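Pentafunctional AROM polypeptide (Schizosaccharomyces pombe, PDB 5SWV) carries in this fragment the dehydroquinate dehydratase and shikimate dehydrogenase activities, which catalyse two successive steps of the shikimate pathway toward chorismate. Local coordinates at residues Thr16-Arg21 against Val43-Asp48; Asn53-Leu58 against Leu88-Lys93; Phe78-Ile83 against Glu99-Ala104. All coordinates share one frame; numbering follows the deposited sequence.

Contact 1. Residues Thr16-Arg21 against Val43-Asp48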
loop_
_atom_site.group_PDB
_atom_site.type_symbol
_atom_site.label_atom_id
_atom_site.label_comp_id
_atom_site.label_asym_id
_atom_site.label_seq_id
_atom_site.Cartn_x
_atom_site.Cartn_y
_atom_site.Cartn_z
ATOM N N THR A 16 6.475 12.993 -4.080
ATOM C CA THR A 16 7.337 13.588 -5.102
ATOM C C THR A 16 8.775 13.099 -4.910
ATOM O O THR A 16 9.584 13.755 -4.262
ATOM C CB THR A 16 7.260 15.122 -5.057
ATOM O OG1 THR A 16 7.569 15.595 -3.732
ATOM C CG2 THR A 16 5.863 15.583 -5.437
ATOM N N LEU A 17 9.084 11.929 -5.472
ATOM C CA LEU A 17 10.394 11.303 -5.273
ATOM C C LEU A 17 11.443 11.980 -6.146
ATOM O O LEU A 17 11.403 11.889 -7.370
ATOM C CB LEU A 17 10.332 9.817 -5.584
ATOM C CG LEU A 17 11.466 8.978 -5.023
ATOM C CD1 LEU A 17 11.443 8.993 -3.501
ATOM C CD2 LEU A 17 11.321 7.561 -5.541
ATOM N N ASN A 18 12.381 12.664 -5.501
ATOM C CA ASN A 18 13.302 13.549 -6.185
ATOM C C ASN A 18 14.738 13.365 -5.726
ATOM O O ASN A 18 15.513 14.325 -5.658
ATOM C CB ASN A 18 12.830 14.990 -6.008
ATOM C CG ASN A 18 12.821 15.446 -4.559
ATOM O OD1 ASN A 18 12.828 14.638 -3.630
ATOM N ND2 ASN A 18 12.801 16.760 -4.365
ATOM N N TYR A 19 15.094 12.121 -5.425
ATOM C CA TYR A 19 16.490 11.758 -5.262
ATOM C C TYR A 19 17.162 11.822 -6.628
ATOM O O TYR A 19 16.492 11.664 -7.642
ATOM C CB TYR A 19 16.617 10.334 -4.753
ATOM C CG TYR A 19 16.260 10.113 -3.305
ATOM C CD1 TYR A 19 17.178 10.398 -2.297
ATOM C CD2 TYR A 19 15.032 9.553 -2.937
ATOM C CE1 TYR A 19 16.881 10.149 -0.968
ATOM C CE2 TYR A 19 14.726 9.309 -1.606
ATOM C CZ TYR A 19 15.658 9.608 -0.630
ATOM O OH TYR A 19 15.387 9.383 0.694
ATOM N N PRO A 20 18.482 12.014 -6.666
ATOM C CA PRO A 20 19.215 11.853 -7.919
ATOM C C PRO A 20 19.322 10.423 -8.414
ATOM O O PRO A 20 19.560 10.230 -9.598
ATOM C CB PRO A 20 20.620 12.357 -7.588
ATOM C CG PRO A 20 20.560 12.907 -6.216
ATOM C CD PRO A 20 19.384 12.308 -5.547
ATOM N N ARG A 21 19.203 9.442 -7.517
ATOM C CA ARG A 21 19.274 8.007 -7.862
ATOM C C ARG A 21 18.257 7.186 -7.063
ATOM O O ARG A 21 18.080 7.417 -5.869
ATOM C CB ARG A 21 20.663 7.469 -7.532
ATOM C CG ARG A 21 21.816 8.079 -8.308
ATOM C CD ARG A 21 21.787 7.618 -9.758
ATOM N NE ARG A 21 22.094 6.186 -9.881
ATOM C CZ ARG A 21 23.296 5.663 -10.134
ATOM N NH1 ARG A 21 24.385 6.419 -10.328
ATOM N NH2 ARG A 21 23.407 4.348 -10.203
ATOM N N VAL A 43 11.771 12.872 -12.927
ATOM C CA VAL A 43 12.801 12.422 -13.849
ATOM C C VAL A 43 13.807 13.550 -14.074
ATOM O O VAL A 43 15.013 13.303 -14.238
ATOM C CB VAL A 43 12.176 11.956 -15.180
ATOM C CG1 VAL A 43 13.251 11.580 -16.191
ATOM C CG2 VAL A 43 11.234 10.780 -14.946
ATOM N N ASP A 44 13.315 14.790 -14.048
ATOM C CA ASP A 44 14.194 15.963 -14.122
ATOM C C ASP A 44 15.270 16.033 -13.017
ATOM O O ASP A 44 16.330 16.626 -13.238
ATOM C CB ASP A 44 13.384 17.273 -14.220
ATOM C CG ASP A 44 12.449 17.499 -13.037
ATOM O OD1 ASP A 44 11.529 16.657 -12.827
ATOM O OD2 ASP A 44 12.620 18.537 -12.337
ATOM N N TYR A 45 15.018 15.393 -11.871
ATOM C CA TYR A 45 15.998 15.328 -10.776
ATOM C C TYR A 45 16.995 14.174 -10.865
ATOM O O TYR A 45 18.037 14.243 -10.230
ATOM C CB TYR A 45 15.305 15.284 -9.407
ATOM C CG TYR A 45 14.942 16.643 -8.871
ATOM C CD1 TYR A 45 13.863 17.334 -9.395
ATOM C CD2 TYR A 45 15.672 17.243 -7.836
ATOM C CE1 TYR A 45 13.502 18.580 -8.912
ATOM C CE2 TYR A 45 15.329 18.499 -7.353
ATOM C CZ TYR A 45 14.235 19.164 -7.899
ATOM O OH TYR A 45 13.832 20.409 -7.463
ATOM N N LEU A 46 16.698 13.125 -11.631
ATOM C CA LEU A 46 17.633 11.996 -11.767
ATOM C C LEU A 46 18.946 12.435 -12.433
ATOM O O LEU A 46 18.931 13.259 -13.342
ATOM C CB LEU A 46 17.027 10.871 -12.607
ATOM C CG LEU A 46 15.726 10.199 -12.188
ATOM C CD1 LEU A 46 15.291 9.203 -13.249
ATOM C CD2 LEU A 46 15.879 9.510 -10.848
ATOM N N LYS A 47 20.066 11.855 -12.004
ATOM C CA LYS A 47 21.382 12.165 -12.575
ATOM C C LYS A 47 22.078 10.901 -13.103
ATOM O O LYS A 47 22.479 10.024 -12.337
ATOM C CB LYS A 47 22.266 12.880 -11.539
ATOM C CG LYS A 47 21.674 14.169 -10.963
ATOM C CD LYS A 47 21.556 15.312 -11.981
ATOM C CE LYS A 47 22.916 15.935 -12.295
ATOM N NZ LYS A 47 23.157 16.265 -13.735
ATOM N N ASP A 48 22.214 10.838 -14.426
ATOM C CA ASP A 48 22.862 9.737 -15.133
ATOM C C ASP A 48 24.384 9.888 -15.068
ATOM O O ASP A 48 24.905 10.902 -15.525
ATOM C CB ASP A 48 22.409 9.774 -16.595
ATOM C CG ASP A 48 22.809 8.540 -17.382
ATOM O OD1 ASP A 48 23.694 7.765 -16.965
ATOM O OD2 ASP A 48 22.213 8.346 -18.449
HETATM O O HOH W 1 24.302 9.861 -10.298
#

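Contact 2. Residues Asn53-Leu58 against Leu88-Lys93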
loop_
_atom_site.group_PDB
_atom_site.type_symbol
_atom_site.label_atom_id
_atom_site.label_comp_id
_atom_site.label_asym_id
_atom_site.label_seq_id
_atom_site.Cartn_x
_atom_site.Cartn_y
_atom_site.Cartn_z
ATOM N N ASN A 53 25.604 15.383 -22.431
ATOM C CA ASN A 53 24.678 16.357 -23.046
ATOM C C ASN A 53 23.658 16.971 -22.054
ATOM O O ASN A 53 22.904 17.871 -22.447
ATOM C CB ASN A 53 23.943 15.715 -24.231
ATOM C CG ASN A 53 22.713 14.926 -23.801
ATOM O OD1 ASN A 53 22.802 13.974 -23.020
ATOM N ND2 ASN A 53 21.553 15.331 -24.306
ATOM N N GLY A 54 23.643 16.482 -20.800
ATOM C CA GLY A 54 22.784 16.991 -19.713
ATOM C C GLY A 54 21.484 16.228 -19.474
ATOM O O GLY A 54 20.759 16.528 -18.534
ATOM N N ILE A 55 21.182 15.245 -20.324
ATOM C CA ILE A 55 19.902 14.530 -20.300
ATOM C C ILE A 55 20.127 13.090 -19.899
ATOM O O ILE A 55 21.037 12.444 -20.412
ATOM C CB ILE A 55 19.232 14.552 -21.699
ATOM C CG1 ILE A 55 18.914 15.991 -22.107
ATOM C CG2 ILE A 55 17.967 13.697 -21.747
ATOM C CD1 ILE A 55 18.129 16.770 -21.062
ATOM N N SER A 56 19.288 12.589 -18.993
ATOM C CA SER A 56 19.292 11.176 -18.653
ATOM C C SER A 56 18.998 10.333 -19.922
ATOM O O SER A 56 18.065 10.628 -20.660
ATOM C CB SER A 56 18.263 10.894 -17.550
ATOM O OG SER A 56 18.607 11.516 -16.325
ATOM N N SER A 57 19.807 9.311 -20.190
ATOM C CA SER A 57 19.578 8.437 -21.350
ATOM C C SER A 57 18.416 7.502 -21.088
ATOM O O SER A 57 18.114 7.201 -19.936
ATOM C CB SER A 57 20.818 7.598 -21.647
ATOM O OG SER A 57 21.067 6.692 -20.584
ATOM N N LEU A 58 17.789 7.015 -22.155
ATOM C CA LEU A 58 16.697 6.024 -22.041
ATOM C C LEU A 58 17.064 4.794 -21.230
ATOM O O LEU A 58 16.273 4.330 -20.413
ATOM C CB LEU A 58 16.231 5.555 -23.420
ATOM C CG LEU A 58 14.946 6.150 -23.982
ATOM C CD1 LEU A 58 15.019 7.670 -24.048
ATOM C CD2 LEU A 58 14.673 5.557 -25.362
ATOM N N LEU A 88 13.766 21.177 -13.493
ATOM C CA LEU A 88 15.162 21.307 -13.931
ATOM C C LEU A 88 15.399 20.954 -15.386
ATOM O O LEU A 88 16.508 21.126 -15.868
ATOM C CB LEU A 88 16.061 20.405 -13.069
ATOM C CG LEU A 88 15.985 20.612 -11.539
ATOM C CD1 LEU A 88 16.841 19.587 -10.785
ATOM C CD2 LEU A 88 16.370 22.045 -11.155
ATOM N N PHE A 89 14.379 20.471 -16.083
ATOM C CA PHE A 89 14.561 19.961 -17.421
ATOM C C PHE A 89 14.522 21.137 -18.369
ATOM O O PHE A 89 13.647 21.978 -18.247
ATOM C CB PHE A 89 13.458 18.939 -17.780
ATOM C CG PHE A 89 13.776 18.074 -18.977
ATOM C CD1 PHE A 89 14.431 16.858 -18.821
ATOM C CD2 PHE A 89 13.393 18.466 -20.256
ATOM C CE1 PHE A 89 14.716 16.049 -19.924
ATOM C CE2 PHE A 89 13.666 17.666 -21.366
ATOM C CZ PHE A 89 14.332 16.459 -21.200
ATOM N N PRO A 90 15.459 21.197 -19.327
ATOM C CA PRO A 90 15.458 22.294 -20.289
ATOM C C PRO A 90 14.199 22.336 -21.150
ATOM O O PRO A 90 13.756 21.309 -21.641
ATOM C CB PRO A 90 16.660 21.986 -21.168
ATOM C CG PRO A 90 17.493 21.029 -20.380
ATOM C CD PRO A 90 16.534 20.229 -19.599
ATOM N N ASN A 91 13.643 23.524 -21.335
ATOM C CA ASN A 91 12.462 23.703 -22.178
ATOM C C ASN A 91 12.721 23.512 -23.659
ATOM O O ASN A 91 11.790 23.185 -24.389
ATOM C CB ASN A 91 11.846 25.094 -21.981
ATOM C CG ASN A 91 11.206 25.252 -20.624
ATOM O OD1 ASN A 91 10.184 24.638 -20.332
ATOM N ND2 ASN A 91 11.805 26.080 -19.785
ATOM N N ASP A 92 13.954 23.743 -24.112
ATOM C CA ASP A 92 14.224 23.680 -25.549
ATOM C C ASP A 92 14.292 22.246 -26.073
ATOM O O ASP A 92 14.215 22.057 -27.270
ATOM C CB ASP A 92 15.436 24.538 -26.002
ATOM C CG ASP A 92 16.698 24.332 -25.148
ATOM O OD1 ASP A 92 16.989 23.198 -24.728
ATOM O OD2 ASP A 92 17.421 25.326 -24.889
ATOM N N LYS A 93 14.371 21.255 -25.179
ATOM C CA LYS A 93 14.659 19.869 -25.541
ATOM C C LYS A 93 13.422 18.969 -25.549
ATOM O O LYS A 93 13.352 17.957 -24.855
ATOM C CB LYS A 93 15.733 19.340 -24.605
ATOM C CG LYS A 93 17.100 19.817 -25.031
ATOM C CD LYS A 93 18.180 19.412 -24.041
ATOM C CE LYS A 93 19.460 18.975 -24.753
ATOM N NZ LYS A 93 19.916 19.926 -25.817
#

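Contact 3. Residues Phe78-Ile83 against Glu99-Ala104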
loop_
_atom_site.group_PDB
_atom_site.type_symbol
_atom_site.label_atom_id
_atom_site.label_comp_id
_atom_site.label_asym_id
_atom_site.label_seq_id
_atom_site.Cartn_x
_atom_site.Cartn_y
_atom_site.Cartn_z
ATOM N N PHE A 78 5.328 9.353 -13.893
ATOM C CA PHE A 78 6.588 9.646 -14.572
ATOM C C PHE A 78 6.542 11.113 -14.987
ATOM O O PHE A 78 5.813 11.482 -15.913
ATOM C CB PHE A 78 6.708 8.716 -15.779
ATOM C CG PHE A 78 8.002 8.827 -16.539
ATOM C CD1 PHE A 78 8.149 9.757 -17.558
ATOM C CD2 PHE A 78 9.046 7.947 -16.289
ATOM C CE1 PHE A 78 9.341 9.836 -18.282
ATOM C CE2 PHE A 78 10.226 8.007 -17.008
ATOM C CZ PHE A 78 10.385 8.953 -18.006
ATOM N N THR A 79 7.306 11.947 -14.295
ATOM C CA THR A 79 7.179 13.387 -14.450
ATOM C C THR A 79 8.477 14.026 -14.844
ATOM O O THR A 79 9.444 14.011 -14.085
ATOM C CB THR A 79 6.639 14.033 -13.172
ATOM O OG1 THR A 79 5.324 13.547 -12.947
ATOM C CG2 THR A 79 6.525 15.543 -13.308
ATOM N N ILE A 80 8.480 14.573 -16.054
ATOM C CA ILE A 80 9.526 15.471 -16.513
ATOM C C ILE A 80 8.997 16.882 -16.402
ATOM O O ILE A 80 8.148 17.292 -17.198
ATOM C CB ILE A 80 9.892 15.245 -17.984
ATOM C CG1 ILE A 80 10.428 13.841 -18.205
ATOM C CG2 ILE A 80 10.928 16.282 -18.428
ATOM C CD1 ILE A 80 10.589 13.524 -19.682
ATOM N N ARG A 81 9.521 17.599 -15.414
ATOM C CA ARG A 81 9.144 18.975 -15.090
ATOM C C ARG A 81 10.265 19.888 -15.562
ATOM O O ARG A 81 11.432 19.692 -15.207
ATOM C CB ARG A 81 8.971 19.100 -13.584
ATOM C CG ARG A 81 8.529 20.469 -13.094
ATOM C CD ARG A 81 7.101 20.818 -13.463
ATOM N NE ARG A 81 6.136 19.841 -12.957
ATOM C CZ ARG A 81 5.319 19.078 -13.691
ATOM N NH1 ARG A 81 5.279 19.160 -15.019
ATOM N NH2 ARG A 81 4.496 18.234 -13.072
ATOM N N THR A 82 9.897 20.880 -16.366
ATOM C CA THR A 82 10.844 21.783 -17.028
ATOM C C THR A 82 11.140 23.009 -16.187
ATOM O O THR A 82 10.463 23.278 -15.193
ATOM C CB THR A 82 10.300 22.285 -18.378
ATOM O OG1 THR A 82 9.127 23.079 -18.176
ATOM C CG2 THR A 82 9.952 21.142 -19.283
ATOM N N ILE A 83 12.123 23.783 -16.626
ATOM C CA ILE A 83 12.599 24.928 -15.867
ATOM C C ILE A 83 11.556 26.011 -15.660
ATOM O O ILE A 83 11.435 26.539 -14.571
ATOM C CB ILE A 83 13.918 25.472 -16.463
ATOM C CG1 ILE A 83 15.030 24.448 -16.197
ATOM C CG2 ILE A 83 14.308 26.824 -15.860
ATOM C CD1 ILE A 83 16.170 24.511 -17.167
ATOM N N GLU A 99 10.736 11.459 -26.445
ATOM C CA GLU A 99 11.388 10.160 -26.465
ATOM C C GLU A 99 11.309 9.492 -25.109
ATOM O O GLU A 99 10.995 8.313 -25.039
ATOM C CB GLU A 99 12.849 10.279 -26.863
ATOM C CG GLU A 99 13.502 8.939 -27.172
ATOM C CD GLU A 99 15.017 9.010 -27.343
ATOM O OE1 GLU A 99 15.650 9.987 -26.851
ATOM O OE2 GLU A 99 15.573 8.063 -27.964
ATOM N N LEU A 100 11.582 10.237 -24.037
ATOM C CA LEU A 100 11.551 9.666 -22.688
ATOM C C LEU A 100 10.145 9.260 -22.270
ATOM O O LEU A 100 9.955 8.185 -21.699
ATOM C CB LEU A 100 12.166 10.613 -21.643
ATOM C CG LEU A 100 13.707 10.601 -21.540
ATOM C CD1 LEU A 100 14.246 11.881 -20.892
ATOM C CD2 LEU A 100 14.211 9.374 -20.789
ATOM N N MET A 101 9.166 10.101 -22.568
ATOM C CA MET A 101 7.795 9.819 -22.161
ATOM C C MET A 101 7.218 8.621 -22.919
ATOM O O MET A 101 6.515 7.800 -22.342
ATOM C CB MET A 101 6.910 11.073 -22.306
ATOM C CG MET A 101 7.229 12.152 -21.274
ATOM S SD MET A 101 6.224 13.648 -21.402
ATOM C CE MET A 101 7.007 14.544 -22.733
ATOM N N LEU A 102 7.538 8.514 -24.204
ATOM C CA LEU A 102 7.152 7.348 -24.999
ATOM C C LEU A 102 7.696 6.059 -24.422
ATOM O O LEU A 102 7.002 5.041 -24.371
ATOM C CB LEU A 102 7.651 7.490 -26.426
ATOM C CG LEU A 102 6.890 8.490 -27.294
ATOM C CD1 LEU A 102 7.581 8.693 -28.641
ATOM C CD2 LEU A 102 5.438 8.075 -27.488
ATOM N N SER A 103 8.953 6.103 -24.008
ATOM C CA SER A 103 9.591 4.947 -23.387
ATOM C C SER A 103 8.881 4.506 -22.096
ATOM O O SER A 103 8.691 3.301 -21.849
ATOM C CB SER A 103 11.058 5.255 -23.117
ATOM O OG SER A 103 11.570 4.384 -22.146
ATOM N N ALA A 104 8.486 5.490 -21.294
ATOM C CA ALA A 104 7.796 5.249 -20.041
ATOM C C ALA A 104 6.467 4.535 -20.225
ATOM O O ALA A 104 6.073 3.705 -19.393
ATOM C CB ALA A 104 7.573 6.559 -19.314
#

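Contact 1. Residues Thr16-Arg21 against Val43-Asp48
Pro-20 and Lys-47 make a loop-to-loop contact at the C-terminal rim of the dehydroquinase barrel, where the chain leaves the neighbouring parallel strands 13-17 and 38-42. The one direct hydrogen bond between them is backbone to backbone: Lys-47 N gives its proton to Pro-20 O over 2.9 Å, nearly straight at 164° and on a lone pair of the carbonyl. Around it the main chains pass close enough for CA-H...O contacts, Pro-20 CA lying 3.5 Å from Tyr-45 O, and Lys-47 CG packs 4.0 Å from Pro-20 CB. Nearer the strand ends, Asn-18 CB sits over one face of the Tyr-45 ring, 4.2 Å from its centroid and displaced toward the rim. The amide of Asn-18 is held elsewhere, ND2 bonding to Ser-227 O. At the far end Arg-21 lays its CD 3.6 Å from Lys-47 O. That carbonyl also accepts a proton from a water, which lies at the guanidinium edge and only weakly takes one from NH1; the stronger partner of Arg-21 is Glu-23. The attachment thus rests mainly on backbone polarity and a CH-pi contact, while the charged side chains contribute across it chiefly through carbon atoms and a water.

Contact 2. Residues Asn53-Leu58 against Leu88-Lys93
Ile-55 and Phe-89 mark the closest approach of two irregular loops, their CA atoms 8.1 Å apart, a separation that leaves the meeting to side chains. The isoleucine does most of the reaching. Its CG1 lies beside the backbone N, anti to the carbonyl carbon (chi1 -63°), where it touches Lys-93. The terminal CD1 of Ile-55, carried onward by chi2 (-52°), lies among three residues of 88-93. It comes within 3.7 Å of Phe-89 CE1 and nearly as close to CZ, approaching the ring obliquely, with the two side chains crossing at about a right angle. The same methyl lies 4.1 Å from Pro-90 CD, an atom that itself rests over one face of the Phe-89 ring, toward the rim. Lys-93 supplies the third wall through its aliphatic part: its CD is 4.0 Å from Ile-55 CD1, and Lys-93 CE packs against Ile-55 CG1. Here a lysine serves as a hydrocarbon and joins the cluster through the last two carbons of its chain, CD and CE. Lys-93 O, meanwhile, lies in the plane of the Phe-89 ring at its edge. On the Asn-53 side Ile-55 N makes a weak bond of 3.4 Å to Asn-53 OD1. Asn-53 is poorly ordered, and its approach to Lys-93 is marginal. Both loops run straight into helices: Ser-57 occupies the N-cap of helix 58-69 and Lys-93 that of helix 94-106. Ser-57 OG, which makes a weak capping bond to Phe-60 N, is also bonded to Asp-48, and Phe-89 reaches Ala-97. Beyond strands 38-42 and 76-79, the Ile-55 cluster thus joins the loops leading into these two helices, while Leu-58, the first residue of helix 58-69, packs on Leu-100 in the middle of helix 94-106.

Contact 3. Residues Phe78-Ile83 against Glu99-Ala104
Phe-78 and Ala-104 meet within the beta-alpha-beta unit formed by strand 76-79, helix 94-106 and strand 111-115, where the helix lies against the outside of the parallel barrel. The ring of Phe-78 is presented broadside to the helix. Its CG is anti to the backbone N (chi1 -176°), and Ala-104 CB sits over the middle of one face, 3.5 Å from the centroid and only 7° off the ring normal. A methyl so placed touches all the ring atoms about equally, a clear case of CH-pi packing, and the small alanine lets the helix lie close to the aromatic ring. One turn earlier, Leu-100 O approaches the far end of the ring obliquely, 3.8 Å from Phe-78 CZ; this carbonyl is already engaged, accepting the helical bond from Ala-104 N. Two residues along from the phenylalanine, Ile-80 points the same way. Its CD1 enters between two helix side chains, 3.8 Å from Leu-100 CB and 4.0 Å from Met-101 CG. It crosses the leucine at about a right angle and the methionine more obliquely. Leu-100, Met-101 and Ala-104 therefore form one apolar surface, with Met-101 reaching on to Val-112 and Val-114 of the next strand and Leu-100 to Val-61 of helix 58-69. Thr-79 points away from the helix and bonds to Glu-40, and the next residue but one, Arg-81, forms salt bridges with Asp-113 and Glu-115, polar neighbours consistent with the barrel interior. Such alternation, apolar residues outward under the helices and polar ones inward at the C-terminal strand ends, is characteristic of the TIM barrel to which type I dehydroquinases belong.

The three contacts form a gradient from barrel to rim. Contact 3 is fully buried and apolar, joining the end of strand 76-79 and the residues just after it to helix 94-106; contacts 1 and 2 are partly buried and join loop to loop, the former through backbone polarity, the latter through a small hydrophobic cluster. Contacts 1 and 3 reach the same sheet, and just past strand 38-42 Val-43 N is bonded to Thr-79 O and Val-43 CG2 packs on the Phe-78 ring. Contacts 2 and 3 alternate along the chain and share the loop after strand 76-79, with Phe-89 bonded through its backbone to Arg-81 and Ile-83. Asp-44 ties contact 1 to contact 2 by accepting from Leu-88 N.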